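Local coordinates for extracellular solute-binding protein, family 1 (Bifidobacterium longum subsp. infantis ATCC 15697, PDB 3QUF) that probably captures a solute, possibly a carbohydrate, outside the cell and delivers it to an ABC-type membrane transporter, at residues I32-Y37 and P84-L89; M132-W137 and Q301-A306; Q69-L74 and M91-D96; V97-A102 and F123-K128. One frame throughout, in Å; residues are numbered along the deposited sequence.

Contact 1 of 4, residues I32-Y37 and P84-L89; sequences ISFYSY and PTIFNL
S33 and T85 hold each other at the start of this parallel strand pair by trading side-chain and backbone groups. The backbone N of S33 donates to T85 OG1 at 3.0 Å in an almost straight bond (174° at the hydrogen), while T85 N donates to S33 OG at 3.1 Å. Regular sheet bonding follows: I86 N gives to S33 O, then Y35 N to I86 O at 3.0 Å. That same I86 O lies at the edge of the F34 ring, in its plane, and I86 CG2 packs on F34 CD1 at 3.6 Å.

N88 takes over where the strands begin to part, and it is worth tracing outward. N88 CB lies 3.8 Å from Y37 CB. With chi1 at -69°, CG swings over beside its own backbone N, which carries the amide toward the end of strand 30-36. N88 OD1 accepts from Y37 N at 2.9 Å (162° at the hydrogen). N88 OD1 also sits 3.8 Å from F34 CE1, the ring and amide planes being strongly turned against each other. ND2, the other branch, donates to G302 O.

Thus N88 joins three backbones. Strand 57-63 bonds the far side of 30-36, strand 295-305 runs beside 86-89, and helix 67-79 lies over Y35 and F87, its Y70 hydroxyl bonding both Y35 O and N88 N.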
loop_
_atom_site.group_PDB
_atom_site.type_symbol
_atom_site.label_atom_id
_atom_site.label_comp_id
_atom_site.label_asym_id
_atom_site.label_seq_id
_atom_site.Cartn_x
_atom_site.Cartn_y
_atom_site.Cartn_z
ATOM N N ILE A 32 27.803 13.311 -3.904
ATOM C CA ILE A 32 26.761 12.409 -4.430
ATOM C C ILE A 32 25.476 13.175 -4.716
ATOM O O ILE A 32 25.316 14.310 -4.224
ATOM C CB ILE A 32 26.471 11.216 -3.512
ATOM C CG1 ILE A 32 26.087 11.655 -2.080
ATOM C CG2 ILE A 32 27.723 10.303 -3.489
ATOM C CD1 ILE A 32 25.639 10.485 -1.169
ATOM N N SER A 33 24.614 12.588 -5.551
ATOM C CA SER A 33 23.346 13.180 -5.893
ATOM C C SER A 33 22.194 12.261 -5.536
ATOM O O SER A 33 22.350 11.040 -5.469
ATOM C CB SER A 33 23.284 13.537 -7.374
ATOM O OG SER A 33 23.594 12.395 -8.135
ATOM N N PHE A 34 21.033 12.856 -5.297
ATOM C CA PHE A 34 19.817 12.122 -4.954
ATOM C C PHE A 34 18.710 12.743 -5.759
ATOM O O PHE A 34 18.506 13.962 -5.649
ATOM C CB PHE A 34 19.564 12.259 -3.455
ATOM C CG PHE A 34 18.255 11.679 -2.931
ATOM C CD1 PHE A 34 17.570 10.664 -3.545
ATOM C CD2 PHE A 34 17.732 12.192 -1.745
ATOM C CE1 PHE A 34 16.356 10.182 -3.016
ATOM C CE2 PHE A 34 16.537 11.727 -1.222
ATOM C CZ PHE A 34 15.853 10.754 -1.840
ATOM N N TYR A 35 18.103 11.977 -6.654
ATOM C CA TYR A 35 16.926 12.448 -7.385
ATOM C C TYR A 35 15.757 11.839 -6.657
ATOM O O TYR A 35 15.510 10.635 -6.739
ATOM C CB TYR A 35 16.946 12.027 -8.845
ATOM C CG TYR A 35 15.822 12.650 -9.639
ATOM C CD1 TYR A 35 15.569 14.010 -9.542
ATOM C CD2 TYR A 35 15.024 11.916 -10.461
ATOM C CE1 TYR A 35 14.535 14.610 -10.274
ATOM C CE2 TYR A 35 13.985 12.504 -11.199
ATOM C CZ TYR A 35 13.745 13.840 -11.081
ATOM O OH TYR A 35 12.768 14.483 -11.809
ATOM N N SER A 36 15.054 12.673 -5.905
ATOM C CA SER A 36 14.057 12.232 -4.921
ATOM C C SER A 36 12.597 12.285 -5.414
ATOM O O SER A 36 12.141 13.298 -5.937
ATOM C CB SER A 36 14.172 13.106 -3.679
ATOM O OG SER A 36 13.189 12.784 -2.705
ATOM N N TYR A 37 11.899 11.176 -5.261
ATOM C CA TYR A 37 10.440 11.123 -5.481
ATOM C C TYR A 37 9.716 11.993 -4.445
ATOM O O TYR A 37 8.652 12.563 -4.699
ATOM C CB TYR A 37 9.984 9.708 -5.346
ATOM C CG TYR A 37 8.506 9.484 -5.361
ATOM C CD1 TYR A 37 7.809 9.474 -6.543
ATOM C CD2 TYR A 37 7.827 9.364 -4.184
ATOM C CE1 TYR A 37 6.427 9.252 -6.539
ATOM C CE2 TYR A 37 6.457 9.144 -4.155
ATOM C CZ TYR A 37 5.778 9.117 -5.334
ATOM O OH TYR A 37 4.409 8.913 -5.304
ATOM N N PRO A 84 21.857 9.754 -11.141
ATOM C CA PRO A 84 21.818 10.116 -9.725
ATOM C C PRO A 84 22.353 8.972 -8.876
ATOM O O PRO A 84 22.006 7.804 -9.117
ATOM C CB PRO A 84 20.332 10.334 -9.429
ATOM C CG PRO A 84 19.601 9.783 -10.559
ATOM C CD PRO A 84 20.522 9.665 -11.743
ATOM N N THR A 85 23.148 9.294 -7.868
ATOM C CA THR A 85 23.663 8.245 -7.002
ATOM C C THR A 85 22.592 7.484 -6.238
ATOM O O THR A 85 22.728 6.260 -5.980
ATOM C CB THR A 85 24.676 8.818 -5.996
ATOM O OG1 THR A 85 25.419 9.899 -6.551
ATOM C CG2 THR A 85 25.610 7.725 -5.517
ATOM N N ILE A 86 21.580 8.216 -5.773
ATOM C CA ILE A 86 20.471 7.680 -5.026
ATOM C C ILE A 86 19.186 8.107 -5.723
ATOM O O ILE A 86 19.095 9.209 -6.284
ATOM C CB ILE A 86 20.452 8.194 -3.598
ATOM C CG1 ILE A 86 21.758 7.916 -2.874
ATOM C CG2 ILE A 86 19.261 7.586 -2.817
ATOM C CD1 ILE A 86 22.165 8.972 -1.855
ATOM N N PHE A 87 18.240 7.202 -5.747
ATOM C CA PHE A 87 16.957 7.446 -6.380
ATOM C C PHE A 87 15.889 6.526 -5.769
ATOM O O PHE A 87 16.193 5.651 -4.936
ATOM C CB PHE A 87 17.047 7.333 -7.899
ATOM C CG PHE A 87 17.612 6.042 -8.360
ATOM C CD1 PHE A 87 16.811 4.928 -8.501
ATOM C CD2 PHE A 87 18.991 5.929 -8.591
ATOM C CE1 PHE A 87 17.382 3.696 -8.890
ATOM C CE2 PHE A 87 19.536 4.712 -8.990
ATOM C CZ PHE A 87 18.726 3.607 -9.107
ATOM N N ASN A 88 14.653 6.671 -6.220
ATOM C CA ASN A 88 13.569 5.866 -5.686
ATOM C C ASN A 88 12.974 4.895 -6.666
ATOM O O ASN A 88 12.788 5.216 -7.843
ATOM C CB ASN A 88 12.452 6.799 -5.173
ATOM C CG ASN A 88 12.844 7.577 -3.942
ATOM O OD1 ASN A 88 12.954 8.800 -3.960
ATOM N ND2 ASN A 88 13.111 6.843 -2.811
ATOM N N LEU A 89 12.683 3.691 -6.163
ATOM C CA LEU A 89 11.913 2.699 -6.862
ATOM C C LEU A 89 10.486 2.846 -6.365
ATOM O O LEU A 89 10.189 2.633 -5.191
ATOM C CB LEU A 89 12.432 1.305 -6.571
ATOM C CG LEU A 89 13.886 1.036 -6.989
ATOM C CD1 LEU A 89 14.295 -0.371 -6.579
ATOM C CD2 LEU A 89 14.107 1.224 -8.471
#

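Contact 2 of 4, residues M132-W137 and Q301-A306; sequences MPVSAW and QGFAIA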
loop_
_atom_site.group_PDB
_atom_site.type_symbol
_atom_site.label_atom_id
_atom_site.label_comp_id
_atom_site.label_asym_id
_atom_site.label_seq_id
_atom_site.Cartn_x
_atom_site.Cartn_y
_atom_site.Cartn_z
HETATM N N MSE A 132 15.458 -0.501 -0.824
HETATM C CA MSE A 132 15.105 -0.627 0.562
HETATM C C MSE A 132 13.967 0.321 0.886
HETATM O O MSE A 132 14.140 1.544 0.777
HETATM C CB MSE A 132 16.319 -0.270 1.463
HETATM C CG MSE A 132 15.941 -0.133 2.924
HETATM SE SE MSE A 132 17.383 0.601 4.020
HETATM C CE MSE A 132 17.252 2.362 3.408
ATOM N N PRO A 133 12.808 -0.215 1.309
ATOM C CA PRO A 133 11.762 0.614 1.880
ATOM C C PRO A 133 11.996 0.785 3.370
ATOM O O PRO A 133 12.502 -0.125 4.033
ATOM C CB PRO A 133 10.510 -0.228 1.669
ATOM C CG PRO A 133 10.988 -1.638 1.764
ATOM C CD PRO A 133 12.477 -1.651 1.430
ATOM N N VAL A 134 11.650 1.952 3.891
ATOM C CA VAL A 134 11.709 2.160 5.308
ATOM C C VAL A 134 10.380 2.573 5.934
ATOM O O VAL A 134 10.306 2.693 7.168
ATOM C CB VAL A 134 12.783 3.176 5.701
ATOM C CG1 VAL A 134 14.172 2.637 5.270
ATOM C CG2 VAL A 134 12.474 4.573 5.085
ATOM N N SER A 135 9.353 2.756 5.119
ATOM C CA SER A 135 8.095 3.285 5.619
ATOM C C SER A 135 6.954 2.748 4.797
ATOM O O SER A 135 7.157 2.237 3.688
ATOM C CB SER A 135 8.103 4.801 5.599
ATOM O OG SER A 135 8.261 5.242 4.295
ATOM N N ALA A 136 5.744 2.861 5.347
ATOM C CA ALA A 136 4.573 2.230 4.762
ATOM C C ALA A 136 3.347 3.041 5.104
ATOM O O ALA A 136 3.307 3.798 6.068
ATOM C CB ALA A 136 4.404 0.802 5.289
ATOM N N TRP A 137 2.333 2.845 4.295
ATOM C CA TRP A 137 1.000 3.320 4.582
ATOM C C TRP A 137 0.096 2.132 4.881
ATOM O O TRP A 137 0.398 0.999 4.475
ATOM C CB TRP A 137 0.468 4.063 3.362
ATOM C CG TRP A 137 0.280 3.191 2.145
ATOM C CD1 TRP A 137 1.199 2.900 1.164
ATOM C CD2 TRP A 137 -0.910 2.472 1.780
ATOM N NE1 TRP A 137 0.681 2.022 0.252
ATOM C CE2 TRP A 137 -0.628 1.775 0.578
ATOM C CE3 TRP A 137 -2.181 2.371 2.336
ATOM C CZ2 TRP A 137 -1.560 0.956 -0.032
ATOM C CZ3 TRP A 137 -3.125 1.551 1.710
ATOM C CH2 TRP A 137 -2.803 0.856 0.546
ATOM N N GLN A 301 7.336 3.612 -1.319
ATOM C CA GLN A 301 8.488 3.498 -2.218
ATOM C C GLN A 301 9.748 2.910 -1.562
ATOM O O GLN A 301 9.773 2.596 -0.380
ATOM C CB GLN A 301 8.829 4.852 -2.865
ATOM C CG GLN A 301 7.700 5.793 -3.053
ATOM C CD GLN A 301 6.468 5.193 -3.618
ATOM O OE1 GLN A 301 6.487 4.325 -4.504
ATOM N NE2 GLN A 301 5.325 5.632 -3.052
ATOM N N GLY A 302 10.746 2.695 -2.386
ATOM C CA GLY A 302 12.030 2.146 -1.961
ATOM C C GLY A 302 13.146 3.083 -2.357
ATOM O O GLY A 302 12.997 3.910 -3.258
ATOM N N PHE A 303 14.273 2.959 -1.668
ATOM C CA PHE A 303 15.484 3.704 -1.978
ATOM C C PHE A 303 16.517 2.799 -2.593
ATOM O O PHE A 303 16.714 1.689 -2.121
ATOM C CB PHE A 303 16.045 4.329 -0.703
ATOM C CG PHE A 303 15.155 5.382 -0.121
ATOM C CD1 PHE A 303 14.004 5.034 0.570
ATOM C CD2 PHE A 303 15.418 6.729 -0.333
ATOM C CE1 PHE A 303 13.136 6.031 1.050
ATOM C CE2 PHE A 303 14.556 7.697 0.156
ATOM C CZ PHE A 303 13.422 7.340 0.834
ATOM N N ALA A 304 17.185 3.283 -3.625
ATOM C CA ALA A 304 18.154 2.517 -4.391
ATOM C C ALA A 304 19.390 3.357 -4.672
ATOM O O ALA A 304 19.362 4.610 -4.614
ATOM C CB ALA A 304 17.501 2.063 -5.707
ATOM N N ILE A 305 20.488 2.664 -4.933
ATOM C CA ILE A 305 21.763 3.277 -5.281
ATOM C C ILE A 305 22.092 2.913 -6.758
ATOM O O ILE A 305 21.808 1.815 -7.219
ATOM C CB ILE A 305 22.886 2.763 -4.313
ATOM C CG1 ILE A 305 22.560 3.120 -2.870
ATOM C CG2 ILE A 305 24.252 3.298 -4.738
ATOM C CD1 ILE A 305 23.511 2.555 -1.814
ATOM N N ALA A 306 22.718 3.842 -7.473
ATOM C CA ALA A 306 23.124 3.645 -8.874
ATOM C C ALA A 306 24.228 2.590 -8.942
ATOM O O ALA A 306 25.247 2.693 -8.236
ATOM C CB ALA A 306 23.652 4.932 -9.467
HETATM O O HOH W 1 10.119 3.891 2.250
#
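M132 and F303 form a single antiparallel, hydrogen-bonded bridge in the buried interior, where the chain leading into strand 135-144 brushes strand 295-305. Both backbone bonds of the pair are short: M132 N to F303 O and F303 N to M132 O are each 2.8 Å. They are not alike in shape, however. The F303 amide reaches M132 O from well above the carbonyl plane, 52° out of it, whereas the return bond is only modestly tilted.

M132 O has further neighbours. M132 O lies 3.5 Å from F303 CD1, at the edge of the ring and in its plane, and G302 CA adds a CH...O approach. F303 CG stands anti to its own carbonyl carbon (chi1 -66°), which lays that ring edge against the M132 carbonyl. Directly beyond the bridge the regular pairing is interrupted, to resume where S135 bonds D300. P133 has no N-H to give, and P133 CB rests 3.6 Å from Q301 O. A water fills in here: it accepts from V134 N at 3.0 Å, donates to Q301 O at 3.0 Å, and shares a bond with S135 OG, tying three groups together across the break.

F303 also leans on L324 of helix 311-324, as M132 does on L321. Long strands passing between two lobes, like 135-144 and 295-305, are characteristic of the hinge of bacterial solute-binding proteins, and this bridge probably lies at its edge.

Contact 3 of 4, residues Q69-L74 and M91-D96; sequences QYISTL and MDNRTD. With ACY (acetic acid), chain E.
The N-terminal end of helix 94-100 meets helix 67-79 here through N93, the N-cap residue, which lies against I71. I71 CG2 touches N93 CB at 3.6 Å, the two side chains sliding past each other in opposite directions, and I71 CD1 reaches D92 CB at 3.9 Å. N93 CG sits between its backbone N and carbonyl carbon (chi1 78°), which turns the amide back toward helix 67-79 and puts N93 ND2 3.5 Å from L74 CD2, the two side chains crossing at about a right angle. The N93 side chain makes no capping bond; its OD1 accepts from T90 N.

Helix 67-79 is the connection of a beta-alpha-beta crossover: it leads from strand 57-63 to strand 86-89, which lie on either side of strand 30-36, and the N93 turn follows directly from the second of them. No direct hydrogen bond spans the two segments, but a water does, donating to I71 O at 2.8 Å and accepting from N93 ND2 at 3.0 Å.

Acetic acid, probably from the crystallisation liquor, sits at the helix start. OXT of the acetic acid accepts from D96 N at 3.0 Å, nearly straight at 167°, and weakly from T95 N.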
loop_
_atom_site.group_PDB
_atom_site.type_symbol
_atom_site.label_atom_id
_atom_site.label_comp_id
_atom_site.label_asym_id
_atom_site.label_seq_id
_atom_site.Cartn_x
_atom_site.Cartn_y
_atom_site.Cartn_z
ATOM N N GLN A 69 6.149 12.566 -13.960
ATOM C CA GLN A 69 7.286 13.291 -14.362
ATOM C C GLN A 69 8.483 12.646 -13.688
ATOM O O GLN A 69 9.534 12.602 -14.290
ATOM C CB GLN A 69 7.154 14.775 -14.036
ATOM C CG GLN A 69 8.385 15.605 -14.353
ATOM C CD GLN A 69 9.313 15.832 -13.144
ATOM O OE1 GLN A 69 9.132 15.264 -12.060
ATOM N NE2 GLN A 69 10.304 16.686 -13.338
ATOM N N TYR A 70 8.318 12.172 -12.458
ATOM C CA TYR A 70 9.452 11.557 -11.739
ATOM C C TYR A 70 9.981 10.355 -12.512
ATOM O O TYR A 70 11.205 10.243 -12.760
ATOM C CB TYR A 70 9.065 11.135 -10.307
ATOM C CG TYR A 70 10.277 10.539 -9.587
ATOM C CD1 TYR A 70 11.262 11.350 -9.119
ATOM C CD2 TYR A 70 10.409 9.183 -9.439
ATOM C CE1 TYR A 70 12.399 10.821 -8.516
ATOM C CE2 TYR A 70 11.535 8.619 -8.800
ATOM C CZ TYR A 70 12.504 9.462 -8.362
ATOM O OH TYR A 70 13.640 8.968 -7.762
ATOM N N ILE A 71 9.100 9.444 -12.877
ATOM C CA ILE A 71 9.590 8.213 -13.477
ATOM C C ILE A 71 10.227 8.459 -14.845
ATOM O O ILE A 71 11.258 7.863 -15.169
ATOM C CB ILE A 71 8.575 7.080 -13.510
ATOM C CG1 ILE A 71 7.350 7.370 -14.316
ATOM C CG2 ILE A 71 8.150 6.690 -12.076
ATOM C CD1 ILE A 71 6.362 6.206 -14.210
ATOM N N SER A 72 9.672 9.356 -15.647
ATOM C CA SER A 72 10.277 9.565 -16.963
ATOM C C SER A 72 11.598 10.331 -16.848
ATOM O O SER A 72 12.547 10.056 -17.592
ATOM C CB SER A 72 9.294 10.253 -17.936
ATOM O OG SER A 72 8.995 11.566 -17.511
ATOM N N THR A 73 11.672 11.294 -15.926
ATOM C CA THR A 73 12.881 12.080 -15.750
ATOM C C THR A 73 13.975 11.213 -15.113
ATOM O O THR A 73 15.134 11.279 -15.526
ATOM C CB THR A 73 12.651 13.385 -14.950
ATOM O OG1 THR A 73 12.031 13.082 -13.718
ATOM C CG2 THR A 73 11.710 14.335 -15.749
ATOM N N LEU A 74 13.588 10.340 -14.197
ATOM C CA LEU A 74 14.583 9.450 -13.595
ATOM C C LEU A 74 15.127 8.503 -14.677
ATOM O O LEU A 74 16.325 8.284 -14.759
ATOM C CB LEU A 74 13.990 8.654 -12.451
ATOM C CG LEU A 74 14.974 7.609 -11.883
ATOM C CD1 LEU A 74 16.182 8.271 -11.260
ATOM C CD2 LEU A 74 14.249 6.695 -10.848
HETATM N N MSE A 91 6.089 2.385 -7.084
HETATM C CA MSE A 91 5.230 1.302 -7.564
HETATM C C MSE A 91 5.039 1.328 -9.066
HETATM O O MSE A 91 4.724 0.284 -9.700
HETATM C CB MSE A 91 3.873 1.329 -6.827
HETATM C CG MSE A 91 4.003 1.160 -5.294
HETATM SE SE MSE A 91 4.891 -0.489 -4.719
HETATM C CE MSE A 91 6.731 0.187 -4.352
ATOM N N ASP A 92 5.308 2.471 -9.696
ATOM C CA ASP A 92 5.177 2.565 -11.131
ATOM C C ASP A 92 6.461 2.290 -11.930
ATOM O O ASP A 92 6.373 2.036 -13.131
ATOM C CB ASP A 92 4.686 3.961 -11.530
ATOM C CG ASP A 92 3.259 4.220 -11.106
ATOM O OD1 ASP A 92 2.443 3.269 -11.093
ATOM O OD2 ASP A 92 2.976 5.381 -10.751
ATOM N N ASN A 93 7.644 2.379 -11.319
ATOM C CA ASN A 93 8.871 2.147 -12.078
ATOM C C ASN A 93 9.742 1.020 -11.533
ATOM O O ASN A 93 10.818 0.758 -12.097
ATOM C CB ASN A 93 9.693 3.452 -12.207
ATOM C CG ASN A 93 10.462 3.785 -10.914
ATOM O OD1 ASN A 93 10.284 3.113 -9.924
ATOM N ND2 ASN A 93 11.325 4.785 -10.938
ATOM N N ARG A 94 9.310 0.340 -10.470
ATOM C CA ARG A 94 10.260 -0.543 -9.749
ATOM C C ARG A 94 10.830 -1.635 -10.654
ATOM O O ARG A 94 12.059 -1.841 -10.671
ATOM C CB ARG A 94 9.659 -1.154 -8.485
ATOM C CG ARG A 94 8.394 -1.946 -8.707
ATOM C CD ARG A 94 7.692 -2.259 -7.372
ATOM N NE ARG A 94 6.610 -3.173 -7.651
ATOM C CZ ARG A 94 6.728 -4.502 -7.808
ATOM N NH1 ARG A 94 7.891 -5.137 -7.712
ATOM N NH2 ARG A 94 5.664 -5.215 -8.177
ATOM N N THR A 95 9.988 -2.310 -11.432
ATOM C CA THR A 95 10.495 -3.402 -12.277
ATOM C C THR A 95 11.240 -2.890 -13.519
ATOM O O THR A 95 12.289 -3.432 -13.872
ATOM C CB THR A 95 9.409 -4.402 -12.594
ATOM O OG1 THR A 95 8.376 -3.734 -13.285
ATOM C CG2 THR A 95 8.871 -5.024 -11.333
ATOM N N ASP A 96 10.786 -1.778 -14.104
ATOM C CA ASP A 96 11.490 -1.168 -15.235
ATOM C C ASP A 96 12.909 -0.772 -14.852
ATOM O O ASP A 96 13.846 -1.061 -15.579
ATOM C CB ASP A 96 10.734 0.045 -15.785
ATOM C CG ASP A 96 9.438 -0.337 -16.523
ATOM O OD1 ASP A 96 9.374 -1.432 -17.121
ATOM O OD2 ASP A 96 8.504 0.492 -16.493
HETATM C C ACY E . 6.849 -1.130 -13.293
HETATM O O ACY E . 6.108 -1.130 -14.318
HETATM O OXT ACY E . 8.050 -0.777 -13.338
HETATM C CH3 ACY E . 6.212 -1.620 -12.018
HETATM O O HOH W 2 12.102 5.613 -13.689
#

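Contact 4 of 4, residues V97-A102 and F123-K128; sequences VMKSGA and FQQDGK
M98 and Q125 bring the last turn of helix 94-100 against a small beta hairpin, strands 124-125 and 128-129, whose type I' turn runs from Q125 to K128. Q125 reaches across from the hairpin fully stretched: CG is anti to the backbone N (chi1 179°) and the chain stays extended beyond it, delivering the amide to the end of the helix. Q125 NE2 donates to M98 O at 3.0 Å with an angle of 153° at the hydrogen, coming from above the carbonyl plane, 71° out of it, and so not along a lone pair. G101 N reaches the same oxygen from the opposite face, so this carbonyl is gripped by two donors. The other branch of the amide, Q125 OE1, lies 3.3 Å from M98 CB; K99 N is also close, but the angle is too poor for a hydrogen bond.

The selenomethionine side chain of M98 takes a different path. CG stands anti to the carbonyl carbon, the chain runs straight through the next bond, and it then bends at the selenium. This lays M98 SE beside the hairpin backbone, 3.5 Å from F123 C, and turns M98 CE to within 3.7 Å of Q124 O. Both are contacts with peptide groups, while the F123 ring heads off toward L89 and P133.

G101, at positive phi, is the first residue to leave the helix. S100 OG donates back to V97 O at 2.6 Å and, as an ST turn, accepts from A102 N at 3.2 Å.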
loop_
_atom_site.group_PDB
_atom_site.type_symbol
_atom_site.label_atom_id
_atom_site.label_comp_id
_atom_site.label_asym_id
_atom_site.label_seq_id
_atom_site.Cartn_x
_atom_site.Cartn_y
_atom_site.Cartn_z
ATOM N N VAL A 97 13.067 -0.131 -13.694
ATOM C CA VAL A 97 14.410 0.238 -13.230
ATOM C C VAL A 97 15.257 -0.999 -12.916
ATOM O O VAL A 97 16.403 -1.067 -13.347
ATOM C CB VAL A 97 14.362 1.186 -12.053
ATOM C CG1 VAL A 97 15.779 1.503 -11.566
ATOM C CG2 VAL A 97 13.704 2.474 -12.536
HETATM N N MSE A 98 14.714 -1.939 -12.146
HETATM C CA MSE A 98 15.497 -3.121 -11.800
HETATM C C MSE A 98 15.936 -3.867 -13.054
HETATM O O MSE A 98 17.081 -4.324 -13.138
HETATM C CB MSE A 98 14.732 -4.011 -10.822
HETATM C CG MSE A 98 14.615 -3.421 -9.436
HETATM SE SE MSE A 98 13.861 -4.657 -8.152
HETATM C CE MSE A 98 12.062 -4.853 -8.870
ATOM N N LYS A 99 15.052 -4.007 -14.034
ATOM C CA LYS A 99 15.343 -4.782 -15.263
ATOM C C LYS A 99 16.450 -4.136 -16.084
ATOM O O LYS A 99 17.118 -4.783 -16.870
ATOM C CB LYS A 99 14.090 -4.874 -16.160
ATOM C CG LYS A 99 13.026 -5.865 -15.694
ATOM C CD LYS A 99 11.643 -5.535 -16.318
ATOM C CE LYS A 99 10.616 -6.675 -16.213
ATOM N NZ LYS A 99 10.661 -7.650 -17.355
ATOM N N SER A 100 16.575 -2.813 -15.944
ATOM C CA SER A 100 17.573 -2.070 -16.652
ATOM C C SER A 100 18.997 -2.276 -16.188
ATOM O O SER A 100 19.930 -1.950 -16.915
ATOM C CB SER A 100 17.270 -0.564 -16.654
ATOM O OG SER A 100 17.609 0.027 -15.419
ATOM N N GLY A 101 19.168 -2.814 -14.998
ATOM C CA GLY A 101 20.483 -2.923 -14.392
ATOM C C GLY A 101 21.004 -1.654 -13.752
ATOM O O GLY A 101 22.124 -1.675 -13.209
ATOM N N ALA A 102 20.185 -0.601 -13.691
ATOM C CA ALA A 102 20.669 0.664 -13.123
ATOM C C ALA A 102 20.807 0.699 -11.620
ATOM O O ALA A 102 21.444 1.621 -11.114
ATOM C CB ALA A 102 19.749 1.830 -13.561
ATOM N N PHE A 123 11.169 -5.197 -4.161
ATOM C CA PHE A 123 12.418 -4.550 -4.569
ATOM C C PHE A 123 13.503 -5.609 -4.837
ATOM O O PHE A 123 14.713 -5.342 -4.656
ATOM C CB PHE A 123 12.842 -3.565 -3.490
ATOM C CG PHE A 123 11.760 -2.591 -3.142
ATOM C CD1 PHE A 123 11.499 -1.538 -3.984
ATOM C CD2 PHE A 123 10.974 -2.757 -2.013
ATOM C CE1 PHE A 123 10.477 -0.614 -3.697
ATOM C CE2 PHE A 123 9.924 -1.879 -1.741
ATOM C CZ PHE A 123 9.689 -0.796 -2.555
ATOM N N GLN A 124 13.051 -6.769 -5.259
ATOM C CA GLN A 124 13.924 -7.873 -5.606
ATOM C C GLN A 124 13.740 -8.352 -7.036
ATOM O O GLN A 124 12.637 -8.311 -7.619
ATOM C CB GLN A 124 13.740 -9.053 -4.630
ATOM C CG GLN A 124 14.423 -8.820 -3.295
ATOM C CD GLN A 124 14.006 -9.793 -2.223
ATOM O OE1 GLN A 124 13.031 -10.517 -2.362
ATOM N NE2 GLN A 124 14.758 -9.810 -1.154
ATOM N N GLN A 125 14.831 -8.846 -7.615
ATOM C CA GLN A 125 14.843 -9.408 -8.969
ATOM C C GLN A 125 15.904 -10.469 -8.980
ATOM O O GLN A 125 17.016 -10.237 -8.497
ATOM C CB GLN A 125 15.167 -8.347 -10.002
ATOM C CG GLN A 125 15.234 -8.766 -11.462
ATOM C CD GLN A 125 15.547 -7.548 -12.304
ATOM O OE1 GLN A 125 14.640 -6.807 -12.612
ATOM N NE2 GLN A 125 16.833 -7.267 -12.522
ATOM N N ASP A 126 15.560 -11.660 -9.489
ATOM C CA ASP A 126 16.524 -12.744 -9.601
ATOM C C ASP A 126 17.149 -13.067 -8.235
ATOM O O ASP A 126 18.319 -13.501 -8.181
ATOM C CB ASP A 126 17.639 -12.467 -10.597
ATOM C CG ASP A 126 17.126 -12.138 -12.024
ATOM O OD1 ASP A 126 15.996 -12.553 -12.387
ATOM O OD2 ASP A 126 17.873 -11.426 -12.745
ATOM N N GLY A 127 16.353 -12.864 -7.192
ATOM C CA GLY A 127 16.726 -13.181 -5.813
ATOM C C GLY A 127 17.611 -12.148 -5.129
ATOM O O GLY A 127 18.064 -12.354 -3.989
ATOM N N LYS A 128 17.960 -11.078 -5.840
ATOM C CA LYS A 128 18.840 -10.038 -5.317
ATOM C C LYS A 128 17.990 -8.802 -4.944
ATOM O O LYS A 128 16.977 -8.506 -5.570
ATOM C CB LYS A 128 19.883 -9.677 -6.362
ATOM C CG LYS A 128 20.854 -10.807 -6.646
ATOM C CD LYS A 128 21.784 -10.481 -7.855
ATOM C CE LYS A 128 23.009 -11.428 -7.878
ATOM N NZ LYS A 128 23.984 -11.238 -9.049
#

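Contacts 1 and 2 belong to the buried sheet and share it directly, since strand 86-89 of contact 1 pairs with strand 295-305 of contact 2; L89 and G302 probably bond through their backbones. Both rely chiefly on hydrogen bonds involving backbone groups, though contact 1 is much the more extensive and contact 2 needs a water beyond its single bridge. Contact 3 is still largely buried and contact 4 only partly; both use helix 94-100, contact 3 at its start and contact 4 at its end. Contact 3 joins by van der Waals touches of I71 and L74 on polar residues and by a water, contact 4 by one amide bond and a selenium against peptide groups. F123 of contact 4 packs near M91, P133 and L89, linking all four.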